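Local coordinates for cell cycle serine/threonine-protein kinase CDC5/MSD2 (Saccharomyces cerevisiae, PDB 6MF4) that phosphorylates serine and threonine residues of proteins and is required for the cell cycle, acting in mitotic exit, this chain being its polo-box domain, the region that recognises substrates, at residues A[135-140]-A[156-161]. Residues are numbered along the deposited sequence; the frame is centred on the assembly and turned at random.
Sequences DAEEFW and LLSEKP. With ZN (zinc ion), chain C.
The zinc-bearing end of the antiparallel sheet in the first polo box is where E138 and L156 form a non-hydrogen-bonded pair, their side chains lying side by side on the same face. Carboxylate oxygen OE1 of E138 binds the zinc ion at 2.0 Å, a site shared with H154 and H194, while its OE2 lies 3.6 Å from CD2 of L156. Beside this pair, N of L157 donates to O of E137 (2.8 Å, N-H...O 166°) where the chain leaves strand 149-156. In E137, CG stands anti to the backbone N (chi1 167°) and the bend at chi2 (56°) turns CD back toward 156-161; OE1 lies near L156 CB and accepts from S158 OG at 3.0 Å through its syn lone pair. On the other face, the buried F139 ring meets L157 CD2 obliquely through CD1 (3.6 Å) and P161 CD at its edge; L168 of helix 165-178 adjoins both F139 and L157. Aspartate suits the preceding Asx turn: its short side chain ends in an acceptor, D135 OD1, that reaches the N-H groups of both E137 and E138. Coordination by an anionic carboxylate should partly offset the zinc charge, while the D135 bonds fix the backbone from which this ligand extends.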
# COMPACT_ATOMS: atom_id res chain seq x y z
N ASP A 135 11.00 -16.14 1.81
CA ASP A 135 11.80 -17.31 2.17
C ASP A 135 11.35 -18.56 1.42
O ASP A 135 12.02 -19.59 1.46
CB ASP A 135 11.76 -17.55 3.68
CG ASP A 135 10.35 -17.71 4.23
OD1 ASP A 135 9.44 -18.15 3.50
OD2 ASP A 135 10.16 -17.42 5.43
N ALA A 136 10.21 -18.46 0.73
CA ALA A 136 9.66 -19.58 -0.04
C ALA A 136 9.38 -20.80 0.84
O ALA A 136 9.44 -21.93 0.36
CB ALA A 136 10.61 -19.97 -1.18
N GLU A 137 9.07 -20.57 2.11
CA GLU A 137 8.68 -21.66 3.01
C GLU A 137 7.43 -21.34 3.82
O GLU A 137 6.68 -22.26 4.17
CB GLU A 137 9.84 -22.01 3.96
CG GLU A 137 9.47 -22.91 5.17
CD GLU A 137 8.80 -24.23 4.79
OE1 GLU A 137 8.42 -24.98 5.71
OE2 GLU A 137 8.65 -24.53 3.58
N GLU A 138 7.19 -20.07 4.11
CA GLU A 138 6.03 -19.67 4.91
C GLU A 138 5.05 -18.83 4.10
O GLU A 138 5.46 -18.10 3.19
CB GLU A 138 6.46 -18.89 6.15
CG GLU A 138 7.46 -19.62 7.03
CD GLU A 138 7.41 -19.16 8.48
OE1 GLU A 138 7.17 -17.96 8.71
OE2 GLU A 138 7.59 -20.00 9.38
N PHE A 139 3.77 -18.93 4.42
CA PHE A 139 2.78 -18.02 3.85
C PHE A 139 1.65 -17.75 4.83
O PHE A 139 1.41 -18.53 5.76
CB PHE A 139 2.23 -18.57 2.52
CG PHE A 139 1.31 -19.75 2.65
CD1 PHE A 139 1.81 -21.04 2.65
CD2 PHE A 139 -0.06 -19.58 2.74
CE1 PHE A 139 0.96 -22.14 2.75
CE2 PHE A 139 -0.92 -20.66 2.84
CZ PHE A 139 -0.40 -21.95 2.86
N TRP A 140 0.99 -16.62 4.62
CA TRP A 140 -0.24 -16.26 5.32
C TRP A 140 -1.44 -16.46 4.41
O TRP A 140 -1.40 -16.07 3.25
CB TRP A 140 -0.23 -14.80 5.77
CG TRP A 140 0.79 -14.43 6.77
CD1 TRP A 140 1.98 -13.80 6.54
CD2 TRP A 140 0.72 -14.63 8.19
NE1 TRP A 140 2.65 -13.60 7.72
CE2 TRP A 140 1.90 -14.10 8.75
CE3 TRP A 140 -0.23 -15.20 9.04
CZ2 TRP A 140 2.16 -14.14 10.11
CZ3 TRP A 140 0.02 -15.23 10.40
CH2 TRP A 140 1.21 -14.70 10.92
N LEU A 156 2.96 -23.30 6.53
CA LEU A 156 4.18 -23.69 5.83
C LEU A 156 3.82 -24.31 4.49
O LEU A 156 2.88 -25.10 4.40
CB LEU A 156 4.99 -24.69 6.66
CG LEU A 156 5.30 -24.31 8.11
CD1 LEU A 156 6.11 -25.42 8.77
CD2 LEU A 156 6.05 -22.99 8.18
N LEU A 157 4.58 -23.96 3.44
CA LEU A 157 4.35 -24.55 2.12
C LEU A 157 4.54 -26.06 2.18
O LEU A 157 3.87 -26.80 1.46
CB LEU A 157 5.29 -23.93 1.08
CG LEU A 157 5.00 -22.48 0.68
CD1 LEU A 157 6.13 -21.93 -0.18
CD2 LEU A 157 3.68 -22.37 -0.06
N SER A 158 5.45 -26.50 3.04
CA SER A 158 5.74 -27.93 3.19
C SER A 158 4.61 -28.67 3.92
O SER A 158 4.53 -29.89 3.85
CB SER A 158 7.05 -28.12 3.95
OG SER A 158 6.96 -27.58 5.26
N GLU A 159 3.76 -27.92 4.60
CA GLU A 159 2.61 -28.48 5.30
C GLU A 159 1.34 -27.77 4.82
O GLU A 159 0.52 -27.31 5.62
CB GLU A 159 2.77 -28.34 6.80
N LYS A 160 1.20 -27.70 3.51
CA LYS A 160 0.09 -26.99 2.88
C LYS A 160 -1.24 -27.68 3.16
O LYS A 160 -1.37 -28.88 2.94
CB LYS A 160 0.35 -26.89 1.36
CG LYS A 160 -0.88 -26.95 0.47
CD LYS A 160 -0.47 -27.19 -0.97
CE LYS A 160 -0.68 -28.65 -1.34
NZ LYS A 160 -0.48 -28.92 -2.79
N PRO A 161 -2.23 -26.93 3.66
CA PRO A 161 -3.55 -27.54 3.82
C PRO A 161 -4.23 -27.76 2.47
O PRO A 161 -4.18 -26.91 1.58
CB PRO A 161 -4.32 -26.52 4.67
CG PRO A 161 -3.65 -25.24 4.41
CD PRO A 161 -2.20 -25.55 4.18
ZN ZN C . 6.46 -17.66 10.54